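Local coordinates for major royal jelly protein 1 (Apis mellifera, PDB 5YYL) that is the most abundant protein of royal jelly, probably serves as nutrition for honeybee larvae, and binds sterol in an oligomer with apisimin, at residues T230-D234 against Y267-A271; G297-D303 against L336-I341; S307-S312 against M353-I359. All coordinates share one frame. Numbering follows the deposited sequence.

Contact 1 (T230-D234 against Y267-A271); sequences TFDYD and YSPVA
Tyr267 leads, on a strand running to Pro269, with its CA-to-CB bond directed at the irregular segment 230-234 and chi1 at p. Its OH lies 2.6 Å from Thr230 OG1, a hydrogen bond in which either hydroxyl may donate; Thr230 (chi1 p) also bonds Ser228. Phe231, chi1 m, brings its ring edge toward the Tyr267 face in an offset edge-to-face pair, centroids 5.3 Å apart and planes at 77°. Ser268 points away. This is a seam of a six-bladed beta-propeller: the loop leaving strand 225-226 of one blade runs past the second strand of the next. Pro269 follows, its CG 3.2 Å from Thr230 O and 3.0 Å from Asp232 O, so the proline fills the bend where the loop passes from helical angles at Thr230 and Phe231 to extended ones from Asp232 on. Val270, at -59/-50, turns the chain off the strand. Ala271 then lies opposite Tyr233, CA atoms 5.3 Å and CB atoms 4.3 Å apart, and its O accepts a hydrogen bond from Asp234 N at 2.9 Å.

Contact 2 (G297-D303 against L336-I341); sequences GVQNILD and LERHNI
Two connecting segments meet mainly through side chains, their backbones staying apart: the closest CA pairs are Val298 with Leu336 at 7.0 Å and Ile301 with Arg338 at 6.4 Å. Segment 297-303 leaves a strand end and kinks at Asn300, left-handed at 52/31; segment 336-341 makes a 3-10 turn at 338-340, with Asn340 N to Glu337 O at 2.9 Å and Ile341 N to Arg338 O at 3.1 Å. Ile301, in the extended tt rotamer, drives CD1 between the partners: 3.5 Å from both Glu337 CA and Ile341 CD1 and 4.1 Å from Leu336 CG. Val298 CG2 is 3.9 Å from CG of Leu336 (tp), and Leu302 (mt) sets CD2 3.8 Å from Ile341 CD1. Arg338, with chi1 to chi3 all m, passes alongside Ile301 to reach Asp303. Its NH2 makes a salt bridge to Asp303 OD1 at 2.7 Å; its NH1 weakly bonds the same OD1 at 2.8 Å and Ile301 O at 3.3 Å. The end of a propeller blade's outermost strand 295-298 and the connection on to strand 306-311 meet the loop between strands 326-331 and 342-346 of the next blade, with Phe319 of strand 316-321 touching both Leu302 and Ile341, and Trp330 against Leu336.

Contact 3 (S307-S312 against M353-I359); sequences SAKVVS and MIASMKI
Strands 307-311 and 353-359 run side by side in roughly the same direction, their axes 5.5 Å apart at closest and inclined by 28°. CA atoms pair as Ala308 with Ser356 at 5.3 Å, Val310 with Met357 at 5.9 Å and Ser312 with Ile359 at 6.2 Å. Polar contact is concentrated at the N-terminal end, where Ile354 O receives two donors: Ser307 OG (chi1 p) at 3.1 Å and, weakly, Ala308 N at 3.4 Å. Just beyond, Ala355 and Ser356 both face Leu381 in a classic beta bulge of the sheet that 353-361 forms with 373-383. Each strand is the innermost of its own blade in the six-bladed beta-propeller, so the pair lies close to the middle of the chain and joins adjacent blades largely by side chains. The apolar contacts follow: Ala308 CB reaches Ser356 CA at 3.8 Å, and Val310 (p) puts CG1 3.6 Å from Met357 CB and CG2 3.8 Å from Ile359 CG1. Ile359, in mt, lays CD1 4.1 Å from Ser312 CB. Alternate side chains turn away, Lys309 bonding Ser268 in the preceding blade and Lys358 making a salt bridge with Asp70.

How the contacts relate
All three contacts join successive blades of one propeller, with centres about 15 Å (1 to 2), 16 Å (1 to 3) and 18 Å (2 to 3) apart. Contact 1 closes before the others open and, like contact 2, involves the sheet 253-298, though the two do not touch. Contacts 2 and 3 interlock along the chain: 297-303 runs on almost directly into 307-312, and their partners 336-341 and 353-359 follow in turn. Contact 2 lies toward the periphery, contact 3 near the central axis. Contacts 1 and 3 meet where Ser268 OG and Lys309 NZ are 2.5 Å apart. Together they tie four consecutive blades from rim to centre.

Contact 1 (T230-D234 against Y267-A271)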
# COMPACT_ATOMS: atom_id res chain seq x y z
N THR A 230 -24.01 18.73 -50.87
CA THR A 230 -23.70 18.83 -49.44
C THR A 230 -22.20 18.99 -49.17
O THR A 230 -21.83 19.56 -48.15
CB THR A 230 -24.24 17.61 -48.65
OG1 THR A 230 -23.59 16.41 -49.08
CG2 THR A 230 -25.76 17.49 -48.83
N PHE A 231 -21.35 18.50 -50.08
CA PHE A 231 -19.89 18.73 -50.04
C PHE A 231 -19.43 20.09 -50.59
O PHE A 231 -18.25 20.43 -50.46
CB PHE A 231 -19.12 17.64 -50.80
CG PHE A 231 -19.38 16.24 -50.35
CD1 PHE A 231 -20.14 15.93 -49.23
CD2 PHE A 231 -18.83 15.21 -51.08
CE1 PHE A 231 -20.37 14.61 -48.87
CE2 PHE A 231 -19.05 13.89 -50.73
CZ PHE A 231 -19.82 13.58 -49.62
N ASP A 232 -20.33 20.84 -51.23
CA ASP A 232 -19.95 22.08 -51.92
C ASP A 232 -20.01 23.27 -50.97
O ASP A 232 -20.80 23.27 -50.02
CB ASP A 232 -20.86 22.35 -53.12
CG ASP A 232 -20.69 21.33 -54.24
OD1 ASP A 232 -21.66 21.21 -55.05
OD2 ASP A 232 -19.62 20.67 -54.34
N TYR A 233 -19.18 24.28 -51.25
CA TYR A 233 -19.14 25.49 -50.45
C TYR A 233 -20.34 26.37 -50.78
O TYR A 233 -20.82 26.36 -51.92
CB TYR A 233 -17.82 26.26 -50.65
CG TYR A 233 -17.77 27.31 -51.74
CD1 TYR A 233 -18.06 28.64 -51.46
CD2 TYR A 233 -17.40 26.99 -53.04
CE1 TYR A 233 -18.02 29.62 -52.44
CE2 TYR A 233 -17.34 27.96 -54.04
CZ TYR A 233 -17.65 29.28 -53.73
OH TYR A 233 -17.61 30.27 -54.67
N ASP A 234 -20.84 27.11 -49.79
CA ASP A 234 -21.93 28.04 -49.99
C ASP A 234 -21.36 29.46 -49.98
O ASP A 234 -20.75 29.86 -48.99
CB ASP A 234 -22.95 27.86 -48.87
CG ASP A 234 -24.26 28.57 -49.14
OD1 ASP A 234 -24.29 29.50 -49.98
OD2 ASP A 234 -25.26 28.20 -48.49
N TYR A 267 -20.43 16.00 -40.96
CA TYR A 267 -19.56 16.92 -41.68
C TYR A 267 -20.32 18.19 -42.03
O TYR A 267 -21.52 18.27 -41.78
CB TYR A 267 -19.02 16.28 -42.96
CG TYR A 267 -20.08 16.00 -43.99
CD1 TYR A 267 -20.33 16.90 -45.03
CD2 TYR A 267 -20.84 14.82 -43.94
CE1 TYR A 267 -21.31 16.62 -45.98
CE2 TYR A 267 -21.81 14.54 -44.88
CZ TYR A 267 -22.04 15.44 -45.90
OH TYR A 267 -23.01 15.16 -46.84
N SER A 268 -19.63 19.15 -42.62
CA SER A 268 -20.26 20.31 -43.23
C SER A 268 -19.27 21.06 -44.09
O SER A 268 -18.08 21.00 -43.83
CB SER A 268 -20.82 21.25 -42.18
OG SER A 268 -19.81 21.66 -41.28
N PRO A 269 -19.73 21.74 -45.14
CA PRO A 269 -18.77 22.62 -45.82
C PRO A 269 -18.34 23.77 -44.89
O PRO A 269 -19.16 24.20 -44.05
CB PRO A 269 -19.54 23.13 -47.05
CG PRO A 269 -20.82 22.38 -47.11
CD PRO A 269 -21.07 21.77 -45.77
N VAL A 270 -17.09 24.21 -45.01
CA VAL A 270 -16.52 25.28 -44.16
C VAL A 270 -17.34 26.55 -44.31
O VAL A 270 -17.74 27.15 -43.33
CB VAL A 270 -15.04 25.58 -44.52
CG1 VAL A 270 -14.52 26.83 -43.81
CG2 VAL A 270 -14.15 24.38 -44.18
N ALA A 271 -17.58 26.95 -45.55
CA ALA A 271 -18.50 28.03 -45.82
C ALA A 271 -19.91 27.43 -45.87
O ALA A 271 -20.47 27.16 -46.93
CB ALA A 271 -18.15 28.71 -47.12

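Contact 2 (G297-D303 against L336-I341)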
# COMPACT_ATOMS: atom_id res chain seq x y z
N GLY A 297 -29.27 15.15 -42.74
CA GLY A 297 -28.92 16.35 -41.95
C GLY A 297 -29.66 17.61 -42.36
O GLY A 297 -30.08 17.75 -43.49
N VAL A 298 -29.81 18.53 -41.42
CA VAL A 298 -30.49 19.80 -41.66
C VAL A 298 -29.54 20.78 -42.34
O VAL A 298 -28.32 20.71 -42.15
CB VAL A 298 -30.97 20.43 -40.33
CG1 VAL A 298 -31.80 21.67 -40.60
CG2 VAL A 298 -31.76 19.42 -39.49
N GLN A 299 -30.10 21.69 -43.13
CA GLN A 299 -29.36 22.82 -43.72
C GLN A 299 -29.66 24.11 -42.97
O GLN A 299 -30.76 24.28 -42.43
CB GLN A 299 -29.70 22.99 -45.19
CG GLN A 299 -28.69 23.84 -45.95
CD GLN A 299 -29.10 24.18 -47.38
OE1 GLN A 299 -28.53 25.10 -47.98
NE2 GLN A 299 -30.09 23.44 -47.92
N ASN A 300 -28.69 25.02 -42.93
CA ASN A 300 -28.82 26.32 -42.27
C ASN A 300 -29.31 26.22 -40.82
O ASN A 300 -29.98 27.12 -40.32
CB ASN A 300 -29.71 27.24 -43.11
CG ASN A 300 -29.23 27.37 -44.56
OD1 ASN A 300 -28.06 27.65 -44.81
ND2 ASN A 300 -30.14 27.17 -45.50
N ILE A 301 -28.96 25.12 -40.15
CA ILE A 301 -29.41 24.86 -38.79
C ILE A 301 -28.66 25.67 -37.73
O ILE A 301 -29.19 25.87 -36.66
CB ILE A 301 -29.34 23.36 -38.42
CG1 ILE A 301 -30.05 23.11 -37.08
CG2 ILE A 301 -27.90 22.84 -38.39
CD1 ILE A 301 -30.38 21.66 -36.79
N LEU A 302 -27.44 26.10 -38.01
CA LEU A 302 -26.66 26.93 -37.06
C LEU A 302 -26.69 28.38 -37.50
O LEU A 302 -26.91 28.68 -38.68
CB LEU A 302 -25.20 26.43 -36.96
CG LEU A 302 -25.00 24.93 -36.77
CD1 LEU A 302 -23.52 24.59 -36.87
CD2 LEU A 302 -25.57 24.47 -35.45
N ASP A 303 -26.48 29.30 -36.57
CA ASP A 303 -26.43 30.73 -36.87
C ASP A 303 -25.09 31.15 -37.47
O ASP A 303 -25.02 32.17 -38.14
CB ASP A 303 -26.71 31.54 -35.60
CG ASP A 303 -28.12 31.36 -35.09
OD1 ASP A 303 -29.09 31.59 -35.86
OD2 ASP A 303 -28.29 30.99 -33.91
N LEU A 336 -32.44 16.26 -34.68
CA LEU A 336 -31.55 17.29 -35.16
C LEU A 336 -32.33 18.55 -35.45
O LEU A 336 -32.89 18.69 -36.54
CB LEU A 336 -30.77 16.78 -36.39
CG LEU A 336 -29.58 17.60 -36.87
CD1 LEU A 336 -28.57 17.90 -35.77
CD2 LEU A 336 -28.91 16.86 -38.01
N GLU A 337 -32.39 19.44 -34.48
CA GLU A 337 -33.01 20.76 -34.67
C GLU A 337 -32.50 21.76 -33.66
O GLU A 337 -31.94 21.37 -32.64
CB GLU A 337 -34.54 20.67 -34.62
CG GLU A 337 -35.13 19.70 -33.60
CD GLU A 337 -36.64 19.52 -33.75
OE1 GLU A 337 -37.21 19.77 -34.85
OE2 GLU A 337 -37.28 19.11 -32.75
N ARG A 338 -32.75 23.03 -33.93
CA ARG A 338 -32.29 24.17 -33.12
C ARG A 338 -32.48 24.02 -31.61
O ARG A 338 -31.57 24.32 -30.86
CB ARG A 338 -33.01 25.47 -33.51
CG ARG A 338 -32.87 25.94 -34.94
CD ARG A 338 -31.61 26.72 -35.21
NE ARG A 338 -31.63 28.06 -34.64
CZ ARG A 338 -30.95 29.11 -35.12
NH1 ARG A 338 -30.21 29.03 -36.23
NH2 ARG A 338 -31.06 30.28 -34.48
N HIS A 339 -33.66 23.57 -31.18
CA HIS A 339 -33.96 23.46 -29.73
C HIS A 339 -33.18 22.34 -29.00
O HIS A 339 -33.16 22.30 -27.76
CB HIS A 339 -35.48 23.38 -29.46
CG HIS A 339 -36.08 22.01 -29.58
ND1 HIS A 339 -36.38 21.23 -28.47
CD2 HIS A 339 -36.47 21.29 -30.66
CE1 HIS A 339 -36.90 20.09 -28.87
NE2 HIS A 339 -36.97 20.10 -30.19
N ASN A 340 -32.54 21.45 -29.76
CA ASN A 340 -31.60 20.46 -29.21
C ASN A 340 -30.10 20.80 -29.33
O ASN A 340 -29.26 20.04 -28.84
CB ASN A 340 -31.89 19.10 -29.86
CG ASN A 340 -33.28 18.61 -29.55
OD1 ASN A 340 -33.85 18.94 -28.52
ND2 ASN A 340 -33.83 17.80 -30.45
N ILE A 341 -29.77 21.92 -29.98
CA ILE A 341 -28.42 22.43 -30.10
C ILE A 341 -28.17 23.45 -28.98
O ILE A 341 -28.91 24.42 -28.86
CB ILE A 341 -28.19 23.06 -31.49
CG1 ILE A 341 -28.25 21.95 -32.52
CG2 ILE A 341 -26.87 23.81 -31.57
CD1 ILE A 341 -28.40 22.42 -33.95

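Contact 3 (S307-S312 against M353-I359)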
# COMPACT_ATOMS: atom_id res chain seq x y z
N SER A 307 -16.69 24.61 -37.14
CA SER A 307 -15.27 24.32 -37.40
C SER A 307 -15.08 22.81 -37.20
O SER A 307 -15.87 22.03 -37.74
CB SER A 307 -14.39 25.16 -36.47
OG SER A 307 -14.64 24.84 -35.13
N ALA A 308 -14.08 22.37 -36.43
CA ALA A 308 -13.87 20.95 -36.20
C ALA A 308 -15.00 20.32 -35.39
O ALA A 308 -15.81 21.00 -34.76
CB ALA A 308 -12.56 20.73 -35.47
N LYS A 309 -15.05 18.99 -35.43
CA LYS A 309 -16.16 18.24 -34.86
C LYS A 309 -15.65 16.95 -34.19
O LYS A 309 -14.67 16.38 -34.62
CB LYS A 309 -17.17 17.90 -35.97
CG LYS A 309 -18.38 18.81 -36.04
CD LYS A 309 -19.02 18.93 -37.43
CE LYS A 309 -18.44 20.14 -38.14
NZ LYS A 309 -18.72 20.24 -39.58
N VAL A 310 -16.36 16.49 -33.18
CA VAL A 310 -16.06 15.21 -32.56
C VAL A 310 -17.31 14.63 -31.91
O VAL A 310 -18.17 15.38 -31.47
CB VAL A 310 -14.89 15.37 -31.53
CG1 VAL A 310 -15.29 16.26 -30.35
CG2 VAL A 310 -14.38 14.02 -31.04
N VAL A 311 -17.41 13.31 -31.88
CA VAL A 311 -18.52 12.61 -31.23
C VAL A 311 -18.00 11.70 -30.13
O VAL A 311 -17.05 10.96 -30.32
CB VAL A 311 -19.31 11.74 -32.22
CG1 VAL A 311 -20.64 11.34 -31.59
CG2 VAL A 311 -19.56 12.46 -33.55
N SER A 312 -18.65 11.74 -28.98
CA SER A 312 -18.33 10.85 -27.86
C SER A 312 -18.82 9.44 -28.18
O SER A 312 -19.73 9.28 -28.99
CB SER A 312 -19.01 11.35 -26.58
OG SER A 312 -20.41 11.50 -26.78
N MET A 353 -10.36 29.88 -33.08
CA MET A 353 -10.65 28.88 -34.10
C MET A 353 -10.36 27.47 -33.57
O MET A 353 -9.21 27.06 -33.45
CB MET A 353 -9.87 29.14 -35.38
CG MET A 353 -10.09 28.06 -36.47
SD MET A 353 -11.76 27.94 -37.24
CE MET A 353 -11.46 26.64 -38.44
N ILE A 354 -11.42 26.73 -33.29
CA ILE A 354 -11.25 25.36 -32.85
C ILE A 354 -10.83 24.52 -34.07
O ILE A 354 -11.66 24.06 -34.84
CB ILE A 354 -12.52 24.83 -32.15
CG1 ILE A 354 -12.77 25.63 -30.88
CG2 ILE A 354 -12.39 23.35 -31.81
CD1 ILE A 354 -14.12 25.38 -30.25
N ALA A 355 -9.52 24.35 -34.23
CA ALA A 355 -8.98 23.61 -35.36
C ALA A 355 -9.05 22.11 -35.17
O ALA A 355 -8.95 21.37 -36.14
CB ALA A 355 -7.54 24.01 -35.60
N SER A 356 -9.15 21.65 -33.92
CA SER A 356 -9.23 20.21 -33.70
C SER A 356 -9.84 19.82 -32.39
O SER A 356 -9.76 20.56 -31.43
CB SER A 356 -7.85 19.57 -33.80
OG SER A 356 -8.01 18.23 -34.22
N MET A 357 -10.49 18.65 -32.37
CA MET A 357 -11.06 18.06 -31.17
C MET A 357 -10.95 16.55 -31.19
O MET A 357 -11.12 15.93 -32.24
CB MET A 357 -12.51 18.45 -31.04
CG MET A 357 -12.68 19.89 -30.65
SD MET A 357 -14.41 20.32 -30.48
CE MET A 357 -14.12 21.61 -29.28
N LYS A 358 -10.65 15.96 -30.04
CA LYS A 358 -10.64 14.51 -29.89
C LYS A 358 -11.27 14.17 -28.54
O LYS A 358 -11.25 14.99 -27.63
CB LYS A 358 -9.22 13.96 -29.94
CG LYS A 358 -8.41 14.37 -31.16
CD LYS A 358 -8.90 13.67 -32.40
CE LYS A 358 -8.24 14.22 -33.66
NZ LYS A 358 -6.83 13.75 -33.78
N ILE A 359 -11.82 12.97 -28.43
CA ILE A 359 -12.37 12.49 -27.18
C ILE A 359 -11.75 11.16 -26.82
O ILE A 359 -11.73 10.23 -27.61
CB ILE A 359 -13.93 12.42 -27.21
CG1 ILE A 359 -14.48 13.85 -27.24
CG2 ILE A 359 -14.47 11.67 -25.98
CD1 ILE A 359 -15.98 13.98 -27.20